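Local atomic coordinates of Non-structural protein NS2 (Bluetongue virus, PDB entry 1UTY), a protein that binds single-stranded RNA, and is represented here by its N-terminal RNA-binding domain. Residues Lys95-Thr106 / Ala117-Val128; Tyr56-Tyr66 / Asp70-Pro81. All coordinates share one frame; numbering follows the deposited sequence.

Contact 1 (Lys95-Thr106 / Ala117-Val128); sequences KFEGVSVTPMAT and AEIKYCKGMGIV
Glu97 and the Met125-Ile127 loop meet at the open end of an antiparallel beta hairpin, where backbone N-H groups grip a carboxylate. The Glu97 side chain runs straight across: CG is anti to the backbone N (chi1 180°) and the chain beyond it is extended, which carries both oxygens to the loop. Met125 N bonds OE2 of Glu97 at 2.6 Å. Gly126 N meets OE1 of Glu97 at 2.7 Å; both bonds use syn lone pairs, and Ile127 N adds a weak one to OE1. Glutamate fits through its length and paired acceptors, while Gly126 readily takes the positive phi that turns the loop.

Farther along, the strands stand apart and water fills in: one molecule joins Ser100 O to Lys123 N, and a second takes the N-H of Ser100 but reaches Lys123 O only weakly. Beside them Val99 CG1 lies 3.5 Å from Cys122 CB, and Val101 splits its branches, CG1 on the Lys120 stem and CG2 at 3.7 Å from Cys122 SG. The Lys120 amine itself goes to Asp70.

From Thr102 with Tyr121 to Thr106 with Ala117 the pairing is regular. Met104 SD lies obliquely to the Tyr121 ring, 5.1 Å from its centroid, a Met-aromatic contact. The flexible thioether, bent at chi3, lets the methyl meet a different neighbour, CE to Ile119 CB at 4.0 Å. Leu144 of the second subunit also packs on Met104. Thr106 crosses Ile119 at about a right angle; its OG1, between its own backbone N and carbonyl carbon (chi1 79°), touches Ile119 CG1 and makes a weak 3.3 Å bond to Ala117 O.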
loop_
_atom_site.group_PDB
_atom_site.type_symbol
_atom_site.label_atom_id
_atom_site.label_comp_id
_atom_site.label_asym_id
_atom_site.label_seq_id
_atom_site.Cartn_x
_atom_site.Cartn_y
_atom_site.Cartn_z
ATOM N N LYS A 95 10.906 0.848 -4.777
ATOM C CA LYS A 95 9.597 0.193 -4.733
ATOM C C LYS A 95 9.423 -0.478 -3.361
ATOM O O LYS A 95 10.403 -0.944 -2.768
ATOM C CB LYS A 95 9.515 -0.951 -5.771
ATOM C CG LYS A 95 9.496 -0.574 -7.241
ATOM C CD LYS A 95 9.064 -1.768 -8.145
ATOM C CE LYS A 95 10.010 -1.912 -9.349
ATOM N NZ LYS A 95 9.358 -2.161 -10.699
ATOM N N PHE A 96 8.170 -0.589 -2.912
ATOM C CA PHE A 96 7.823 -1.353 -1.720
ATOM C C PHE A 96 6.560 -2.153 -1.934
ATOM O O PHE A 96 5.693 -1.765 -2.709
ATOM C CB PHE A 96 7.567 -0.416 -0.541
ATOM C CG PHE A 96 8.728 0.421 -0.200
ATOM C CD1 PHE A 96 8.959 1.613 -0.880
ATOM C CD2 PHE A 96 9.616 0.005 0.769
ATOM C CE1 PHE A 96 10.067 2.371 -0.587
ATOM C CE2 PHE A 96 10.709 0.738 1.063
ATOM C CZ PHE A 96 10.957 1.928 0.391
ATOM N N GLU A 97 6.444 -3.252 -1.203
ATOM C CA GLU A 97 5.155 -3.889 -1.028
ATOM C C GLU A 97 4.319 -3.065 -0.042
ATOM O O GLU A 97 4.656 -2.972 1.139
ATOM C CB GLU A 97 5.334 -5.307 -0.510
ATOM C CG GLU A 97 4.014 -6.026 -0.298
ATOM C CD GLU A 97 4.177 -7.412 0.275
ATOM O OE1 GLU A 97 5.299 -7.972 0.226
ATOM O OE2 GLU A 97 3.170 -7.950 0.778
ATOM N N GLY A 98 3.240 -2.462 -0.540
ATOM C CA GLY A 98 2.251 -1.803 0.295
ATOM C C GLY A 98 1.561 -2.789 1.225
ATOM O O GLY A 98 0.789 -3.630 0.812
ATOM N N VAL A 99 1.875 -2.693 2.503
ATOM C CA VAL A 99 1.323 -3.595 3.491
ATOM C C VAL A 99 0.217 -2.827 4.199
ATOM O O VAL A 99 0.407 -1.660 4.589
ATOM C CB VAL A 99 2.413 -4.035 4.503
ATOM C CG1 VAL A 99 1.833 -4.929 5.584
ATOM C CG2 VAL A 99 3.570 -4.735 3.780
ATOM N N SER A 100 -0.933 -3.476 4.337
ATOM C CA SER A 100 -2.063 -2.922 5.069
ATOM C C SER A 100 -2.011 -3.181 6.590
ATOM O O SER A 100 -1.414 -4.160 7.071
ATOM C CB SER A 100 -3.375 -3.491 4.514
ATOM O OG SER A 100 -3.714 -2.884 3.278
ATOM N N VAL A 101 -2.684 -2.307 7.326
ATOM C CA VAL A 101 -2.798 -2.420 8.759
ATOM C C VAL A 101 -4.198 -2.905 9.085
ATOM O O VAL A 101 -5.176 -2.377 8.574
ATOM C CB VAL A 101 -2.582 -1.036 9.423
ATOM C CG1 VAL A 101 -3.074 -1.034 10.853
ATOM C CG2 VAL A 101 -1.138 -0.654 9.363
ATOM N N THR A 102 -4.286 -3.916 9.942
ATOM C CA THR A 102 -5.562 -4.309 10.524
ATOM C C THR A 102 -5.394 -4.211 12.030
ATOM O O THR A 102 -4.632 -4.963 12.602
ATOM C CB THR A 102 -5.955 -5.747 10.114
ATOM O OG1 THR A 102 -5.881 -5.890 8.689
ATOM C CG2 THR A 102 -7.424 -6.001 10.427
ATOM N N PRO A 103 -6.059 -3.255 12.662
ATOM C CA PRO A 103 -5.964 -3.098 14.116
ATOM C C PRO A 103 -6.479 -4.332 14.867
ATOM O O PRO A 103 -7.364 -5.030 14.390
ATOM C CB PRO A 103 -6.844 -1.873 14.398
ATOM C CG PRO A 103 -7.711 -1.716 13.198
ATOM C CD PRO A 103 -6.922 -2.232 12.041
ATOM N N MET A 104 -5.903 -4.603 16.029
ATOM C CA MET A 104 -6.306 -5.743 16.841
ATOM C C MET A 104 -6.480 -5.274 18.256
ATOM O O MET A 104 -5.625 -4.564 18.783
ATOM C CB MET A 104 -5.230 -6.836 16.841
ATOM C CG MET A 104 -4.995 -7.496 15.502
ATOM S SD MET A 104 -3.902 -8.908 15.626
ATOM C CE MET A 104 -2.400 -8.149 16.332
ATOM N N ALA A 105 -7.592 -5.661 18.862
ATOM C CA ALA A 105 -7.784 -5.481 20.286
ATOM C C ALA A 105 -7.109 -6.665 20.986
ATOM O O ALA A 105 -7.461 -7.823 20.757
ATOM C CB ALA A 105 -9.272 -5.412 20.619
ATOM N N THR A 106 -6.110 -6.373 21.809
ATOM C CA THR A 106 -5.357 -7.420 22.482
ATOM C C THR A 106 -5.131 -7.092 23.944
ATOM O O THR A 106 -5.574 -6.053 24.438
ATOM C CB THR A 106 -3.973 -7.658 21.809
ATOM O OG1 THR A 106 -3.047 -6.643 22.225
ATOM C CG2 THR A 106 -4.033 -7.494 20.316
ATOM N N ALA A 117 -4.701 -3.358 24.905
ATOM C CA ALA A 117 -3.945 -2.556 23.946
ATOM C C ALA A 117 -4.343 -2.753 22.492
ATOM O O ALA A 117 -4.782 -3.825 22.082
ATOM C CB ALA A 117 -2.447 -2.799 24.112
ATOM N N GLU A 118 -4.182 -1.688 21.718
ATOM C CA GLU A 118 -4.332 -1.770 20.278
ATOM C C GLU A 118 -2.985 -2.114 19.671
ATOM O O GLU A 118 -1.981 -1.474 19.974
ATOM C CB GLU A 118 -4.857 -0.460 19.712
ATOM C CG GLU A 118 -5.671 -0.641 18.445
ATOM C CD GLU A 118 -5.816 0.634 17.637
ATOM O OE1 GLU A 118 -6.443 1.591 18.142
ATOM O OE2 GLU A 118 -5.296 0.673 16.502
ATOM N N ILE A 119 -2.969 -3.160 18.857
ATOM C CA ILE A 119 -1.810 -3.518 18.058
ATOM C C ILE A 119 -2.220 -3.470 16.598
ATOM O O ILE A 119 -3.336 -3.820 16.251
ATOM C CB ILE A 119 -1.295 -4.922 18.414
ATOM C CG1 ILE A 119 -1.197 -5.106 19.932
ATOM C CG2 ILE A 119 0.061 -5.184 17.765
ATOM C CD1 ILE A 119 0.060 -4.569 20.580
ATOM N N LYS A 120 -1.313 -3.044 15.735
ATOM C CA LYS A 120 -1.626 -2.981 14.321
ATOM C C LYS A 120 -0.973 -4.162 13.634
ATOM O O LYS A 120 0.259 -4.264 13.613
ATOM C CB LYS A 120 -1.198 -1.631 13.730
ATOM C CG LYS A 120 -1.439 -0.483 14.696
ATOM C CD LYS A 120 -1.927 0.776 14.038
ATOM C CE LYS A 120 -1.479 1.977 14.870
ATOM N NZ LYS A 120 -2.268 3.192 14.530
ATOM N N TYR A 121 -1.804 -5.076 13.125
ATOM C CA TYR A 121 -1.317 -6.271 12.439
ATOM C C TYR A 121 -1.096 -6.040 10.942
ATOM O O TYR A 121 -1.997 -5.576 10.231
ATOM C CB TYR A 121 -2.247 -7.473 12.652
ATOM C CG TYR A 121 -1.688 -8.739 12.036
ATOM C CD1 TYR A 121 -0.534 -9.346 12.557
ATOM C CD2 TYR A 121 -2.267 -9.298 10.908
ATOM C CE1 TYR A 121 0.002 -10.490 11.976
ATOM C CE2 TYR A 121 -1.739 -10.443 10.321
ATOM C CZ TYR A 121 -0.612 -11.035 10.859
ATOM O OH TYR A 121 -0.091 -12.170 10.267
ATOM N N CYS A 122 0.096 -6.395 10.473
ATOM C CA CYS A 122 0.520 -6.131 9.099
ATOM C C CYS A 122 1.170 -7.382 8.534
ATOM O O CYS A 122 2.159 -7.880 9.089
ATOM C CB CYS A 122 1.525 -4.982 9.050
ATOM S SG CYS A 122 1.053 -3.527 9.989
ATOM N N LYS A 123 0.599 -7.894 7.450
ATOM C CA LYS A 123 1.112 -9.095 6.823
ATOM C C LYS A 123 1.660 -8.759 5.445
ATOM O O LYS A 123 0.932 -8.285 4.570
ATOM C CB LYS A 123 0.034 -10.204 6.750
ATOM C CG LYS A 123 0.517 -11.490 6.053
ATOM C CD LYS A 123 -0.137 -12.750 6.607
ATOM C CE LYS A 123 0.258 -14.018 5.814
ATOM N NZ LYS A 123 1.739 -14.111 5.505
ATOM N N GLY A 124 2.950 -8.997 5.268
ATOM C CA GLY A 124 3.619 -8.763 4.003
ATOM C C GLY A 124 3.851 -10.099 3.331
ATOM O O GLY A 124 4.034 -11.101 4.000
ATOM N N MET A 125 3.832 -10.101 2.005
ATOM C CA MET A 125 3.938 -11.327 1.233
ATOM C C MET A 125 5.355 -11.537 0.667
ATOM O O MET A 125 5.671 -12.622 0.192
ATOM C CB MET A 125 2.872 -11.353 0.121
ATOM C CG MET A 125 1.407 -11.521 0.635
ATOM S SD MET A 125 1.110 -12.954 1.763
ATOM C CE MET A 125 1.285 -14.352 0.603
ATOM N N GLY A 126 6.198 -10.513 0.734
ATOM C CA GLY A 126 7.576 -10.634 0.306
ATOM C C GLY A 126 7.783 -10.685 -1.198
ATOM O O GLY A 126 8.691 -11.367 -1.673
ATOM N N ILE A 127 6.963 -9.943 -1.941
ATOM C CA ILE A 127 7.005 -9.918 -3.407
ATOM C C ILE A 127 7.770 -8.729 -4.023
ATOM O O ILE A 127 7.899 -8.650 -5.248
ATOM C CB ILE A 127 5.557 -9.953 -3.978
ATOM C CG1 ILE A 127 4.775 -8.694 -3.572
ATOM C CG2 ILE A 127 4.816 -11.255 -3.548
ATOM C CD1 ILE A 127 3.458 -8.542 -4.334
ATOM N N VAL A 128 8.230 -7.781 -3.202
ATOM C CA VAL A 128 9.114 -6.730 -3.697
ATOM C C VAL A 128 10.467 -6.876 -3.002
ATOM O O VAL A 128 10.558 -6.799 -1.767
ATOM C CB VAL A 128 8.549 -5.290 -3.479
ATOM C CG1 VAL A 128 9.542 -4.234 -3.987
ATOM C CG2 VAL A 128 7.173 -5.104 -4.153
HETATM O O HOH W 1 7.870 -7.231 -0.340
HETATM O O HOH W 2 -1.802 -6.715 6.124
HETATM O O HOH W 3 -1.135 -5.867 3.658
HETATM O O HOH W 4 -3.328 -7.062 8.055
#

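Contact 2 (Tyr56-Tyr66 / Asp70-Pro81); sequences YVLNVPGPGAY and DGQDIISLMLTP
Tyr56 projects from its strand over Ile75, whose CD1 methyl forms a knob beneath one face of the ring. That methyl sits 3.9 Å from the ring centroid, 17° off the normal, a CH-pi contact displaced toward the rim. A flat, wide ring suits the place because it offers this face to the isoleucine and still carries a hydroxyl onward: Tyr56 OH gives a 2.7 Å hydrogen bond to the anti lone pair of Asp70 OD2, an oxygen shared with Lys120. Ring and carboxylate planes stand 75° apart.

Strand 56-59 lies above strand 73-79, their axes 11.7 Å apart at the closest, and branched apolar side chains fill the interval from both sides. Leu58 and Leu77 meet tip to tip, CD2 to CD1, at 4.0 Å. Leu79 is the largest bump: its CD1 enters a hollow walled by Leu58 CD2, Val60 CG2 and the Tyr66 ring, crossing Tyr66 at about a right angle with CD1 3.8 Å from CD2 of that ring. Val60 CG1 lies over the centre of one Tyr66 face, 3.5 Å above its plane, and Tyr66 OH ties down Gly62 O at 2.6 Å. Glycine suits position 64 because the Tyr66 ring lies close against its CA, where a beta carbon would run into CZ of Tyr66.

On the reverse side Ala65 is small enough to let Met78 SD settle 3.6 Å from its CB, with Phe96 also against the alanine. Backbone bonds pair Gly64 with Leu79 and Tyr66 with Leu77. The arrangement is a beta hairpin with a type II' turn from Asp70 to Asp73, Gly71 supplying its positive phi, packed against another strand of the same curled mixed sheet.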
loop_
_atom_site.group_PDB
_atom_site.type_symbol
_atom_site.label_atom_id
_atom_site.label_comp_id
_atom_site.label_asym_id
_atom_site.label_seq_id
_atom_site.Cartn_x
_atom_site.Cartn_y
_atom_site.Cartn_z
ATOM N N TYR A 56 3.234 -1.988 15.746
ATOM C CA TYR A 56 2.951 -2.686 14.491
ATOM C C TYR A 56 3.595 -4.058 14.543
ATOM O O TYR A 56 4.788 -4.168 14.841
ATOM C CB TYR A 56 3.526 -1.915 13.284
ATOM C CG TYR A 56 2.942 -0.535 13.108
ATOM C CD1 TYR A 56 3.338 0.529 13.926
ATOM C CD2 TYR A 56 1.977 -0.293 12.140
ATOM C CE1 TYR A 56 2.770 1.800 13.778
ATOM C CE2 TYR A 56 1.418 0.962 11.983
ATOM C CZ TYR A 56 1.821 1.997 12.798
ATOM O OH TYR A 56 1.267 3.228 12.614
ATOM N N VAL A 57 2.818 -5.099 14.275
ATOM C CA VAL A 57 3.399 -6.408 14.054
ATOM C C VAL A 57 3.541 -6.563 12.549
ATOM O O VAL A 57 2.563 -6.548 11.805
ATOM C CB VAL A 57 2.552 -7.556 14.651
ATOM C CG1 VAL A 57 3.075 -8.909 14.207
ATOM C CG2 VAL A 57 2.524 -7.470 16.167
ATOM N N LEU A 58 4.783 -6.665 12.111
ATOM C CA LEU A 58 5.084 -6.888 10.725
ATOM C C LEU A 58 5.486 -8.351 10.563
ATOM O O LEU A 58 6.630 -8.741 10.819
ATOM C CB LEU A 58 6.194 -5.938 10.275
ATOM C CG LEU A 58 6.611 -6.011 8.801
ATOM C CD1 LEU A 58 5.371 -5.917 7.873
ATOM C CD2 LEU A 58 7.658 -4.925 8.494
ATOM N N ASN A 59 4.502 -9.156 10.180
ATOM C CA ASN A 59 4.682 -10.564 9.880
ATOM C C ASN A 59 5.186 -10.638 8.440
ATOM O O ASN A 59 4.467 -10.251 7.500
ATOM C CB ASN A 59 3.331 -11.256 10.057
ATOM C CG ASN A 59 3.367 -12.777 9.798
ATOM O OD1 ASN A 59 4.334 -13.324 9.304
ATOM N ND2 ASN A 59 2.264 -13.441 10.110
ATOM N N VAL A 60 6.436 -11.067 8.256
ATOM C CA VAL A 60 6.964 -11.271 6.899
ATOM C C VAL A 60 7.463 -12.699 6.690
ATOM O O VAL A 60 7.792 -13.368 7.660
ATOM C CB VAL A 60 8.069 -10.226 6.492
ATOM C CG1 VAL A 60 7.572 -8.804 6.690
ATOM C CG2 VAL A 60 9.367 -10.454 7.222
ATOM N N PRO A 61 7.498 -13.166 5.439
ATOM C CA PRO A 61 8.011 -14.511 5.122
ATOM C C PRO A 61 9.509 -14.566 4.740
ATOM O O PRO A 61 10.044 -15.671 4.576
ATOM C CB PRO A 61 7.161 -14.908 3.915
ATOM C CG PRO A 61 7.007 -13.571 3.167
ATOM C CD PRO A 61 6.998 -12.482 4.230
ATOM N N GLY A 62 10.157 -13.409 4.613
ATOM C CA GLY A 62 11.547 -13.314 4.196
ATOM C C GLY A 62 11.929 -11.887 3.802
ATOM O O GLY A 62 11.171 -10.929 4.052
ATOM N N PRO A 63 13.081 -11.731 3.153
ATOM C CA PRO A 63 13.584 -10.393 2.806
ATOM C C PRO A 63 12.677 -9.693 1.793
ATOM O O PRO A 63 11.938 -10.356 1.062
ATOM C CB PRO A 63 14.981 -10.654 2.216
ATOM C CG PRO A 63 15.061 -12.116 1.936
ATOM C CD PRO A 63 13.951 -12.810 2.664
ATOM N N GLY A 64 12.735 -8.366 1.760
ATOM C CA GLY A 64 11.829 -7.584 0.948
ATOM C C GLY A 64 11.735 -6.129 1.357
ATOM O O GLY A 64 12.190 -5.727 2.439
ATOM N N ALA A 65 11.168 -5.337 0.455
ATOM C CA ALA A 65 10.794 -3.966 0.725
ATOM C C ALA A 65 9.349 -3.952 1.213
ATOM O O ALA A 65 8.457 -4.420 0.516
ATOM C CB ALA A 65 10.920 -3.148 -0.535
ATOM N N TYR A 66 9.128 -3.425 2.418
ATOM C CA TYR A 66 7.801 -3.393 3.026
ATOM C C TYR A 66 7.424 -1.970 3.452
ATOM O O TYR A 66 8.170 -1.300 4.160
ATOM C CB TYR A 66 7.742 -4.323 4.234
ATOM C CG TYR A 66 8.128 -5.756 3.944
ATOM C CD1 TYR A 66 7.195 -6.647 3.444
ATOM C CD2 TYR A 66 9.425 -6.225 4.186
ATOM C CE1 TYR A 66 7.526 -7.955 3.182
ATOM C CE2 TYR A 66 9.767 -7.542 3.940
ATOM C CZ TYR A 66 8.803 -8.398 3.433
ATOM O OH TYR A 66 9.083 -9.706 3.160
ATOM N N ASP A 70 -0.624 3.284 7.140
ATOM C CA ASP A 70 -1.536 3.533 8.224
ATOM C C ASP A 70 -2.036 4.971 8.125
ATOM O O ASP A 70 -1.742 5.813 8.977
ATOM C CB ASP A 70 -0.816 3.269 9.548
ATOM C CG ASP A 70 -1.747 3.289 10.723
ATOM O OD1 ASP A 70 -2.985 3.353 10.498
ATOM O OD2 ASP A 70 -1.322 3.258 11.906
ATOM N N GLY A 71 -2.801 5.241 7.071
ATOM C CA GLY A 71 -3.313 6.578 6.833
ATOM C C GLY A 71 -2.197 7.530 6.476
ATOM O O GLY A 71 -1.531 7.355 5.446
ATOM N N GLN A 72 -1.980 8.515 7.342
ATOM C CA GLN A 72 -0.919 9.502 7.146
ATOM C C GLN A 72 0.444 8.952 7.581
ATOM O O GLN A 72 1.477 9.408 7.097
ATOM C CB GLN A 72 -1.245 10.801 7.902
ATOM N N ASP A 73 0.435 7.972 8.489
ATOM C CA ASP A 73 1.649 7.325 8.980
ATOM C C ASP A 73 2.094 6.232 8.018
ATOM O O ASP A 73 1.404 5.223 7.839
ATOM C CB ASP A 73 1.425 6.727 10.370
ATOM C CG ASP A 73 1.219 7.779 11.438
ATOM O OD1 ASP A 73 1.598 8.954 11.235
ATOM O OD2 ASP A 73 0.678 7.519 12.530
ATOM N N ILE A 74 3.249 6.449 7.396
ATOM C CA ILE A 74 3.824 5.506 6.438
ATOM C C ILE A 74 5.231 5.123 6.898
ATOM O O ILE A 74 6.101 5.991 7.048
ATOM C CB ILE A 74 3.846 6.127 5.016
ATOM C CG1 ILE A 74 2.440 6.590 4.606
ATOM C CG2 ILE A 74 4.314 5.130 4.016
ATOM C CD1 ILE A 74 2.407 7.728 3.621
ATOM N N ILE A 75 5.443 3.831 7.134
ATOM C CA ILE A 75 6.749 3.313 7.552
ATOM C C ILE A 75 7.362 2.432 6.459
ATOM O O ILE A 75 6.791 1.407 6.103
ATOM C CB ILE A 75 6.631 2.530 8.883
ATOM C CG1 ILE A 75 5.822 3.329 9.911
ATOM C CG2 ILE A 75 8.015 2.236 9.453
ATOM C CD1 ILE A 75 4.590 2.622 10.421
ATOM N N SER A 76 8.514 2.837 5.931
ATOM C CA SER A 76 9.154 2.100 4.839
ATOM C C SER A 76 10.350 1.326 5.358
ATOM O O SER A 76 11.236 1.903 5.986
ATOM C CB SER A 76 9.623 3.037 3.722
ATOM O OG SER A 76 8.561 3.830 3.243
ATOM N N LEU A 77 10.388 0.030 5.073
ATOM C CA LEU A 77 11.430 -0.821 5.626
ATOM C C LEU A 77 12.076 -1.699 4.563
ATOM O O LEU A 77 11.388 -2.348 3.754
ATOM C CB LEU A 77 10.878 -1.701 6.741
ATOM C CG LEU A 77 10.158 -1.040 7.908
ATOM C CD1 LEU A 77 8.624 -1.158 7.711
ATOM C CD2 LEU A 77 10.606 -1.681 9.213
ATOM N N MET A 78 13.403 -1.698 4.569
ATOM C CA MET A 78 14.173 -2.674 3.817
ATOM C C MET A 78 14.668 -3.753 4.766
ATOM O O MET A 78 15.510 -3.496 5.632
ATOM C CB MET A 78 15.355 -2.004 3.127
ATOM C CG MET A 78 14.980 -1.007 2.056
ATOM S SD MET A 78 13.953 -1.728 0.755
ATOM C CE MET A 78 13.917 -0.366 -0.333
ATOM N N LEU A 79 14.132 -4.959 4.624
ATOM C CA LEU A 79 14.595 -6.081 5.446
ATOM C C LEU A 79 15.378 -7.030 4.582
ATOM O O LEU A 79 14.801 -7.680 3.697
ATOM C CB LEU A 79 13.421 -6.809 6.120
ATOM C CG LEU A 79 12.410 -5.920 6.856
ATOM C CD1 LEU A 79 11.283 -6.768 7.436
ATOM C CD2 LEU A 79 13.096 -5.034 7.960
ATOM N N THR A 80 16.687 -7.096 4.800
ATOM C CA THR A 80 17.503 -8.015 4.030
ATOM C C THR A 80 18.009 -9.121 4.930
ATOM O O THR A 80 17.766 -9.072 6.141
ATOM C CB THR A 80 18.683 -7.294 3.301
ATOM O OG1 THR A 80 19.673 -6.907 4.252
ATOM C CG2 THR A 80 18.215 -5.983 2.658
ATOM N N PRO A 81 18.701 -10.114 4.352
ATOM C CA PRO A 81 19.385 -11.133 5.155
ATOM C C PRO A 81 20.524 -10.513 5.952
ATOM O O PRO A 81 20.926 -11.068 6.971
ATOM C CB PRO A 81 19.956 -12.110 4.105
ATOM C CG PRO A 81 19.281 -11.784 2.815
ATOM C CD PRO A 81 18.883 -10.337 2.904
#

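In the fold
After strand 10-15, helix 22-29 and strands 34-39 and 44-48, the chain enters strand 56-59; contact 2 then brings residues 56-66 against 70-81, with strands 64-70 and 73-79 forming a hairpin. After strand 84-87, contact 1 pairs 95-106 with 117-128, closing a second hairpin. The contacts follow in series along the chain, neither enclosing the other, but in the sheet strands 113-123 and 97-110 of contact 1 sit together between strand 56-59 and the hairpin of contact 2. Tyr121 OH with Asn59 ND2 and Val128 O with Ala65 N, both probable hydrogen bonds, join them. Both contacts also touch the second subunit.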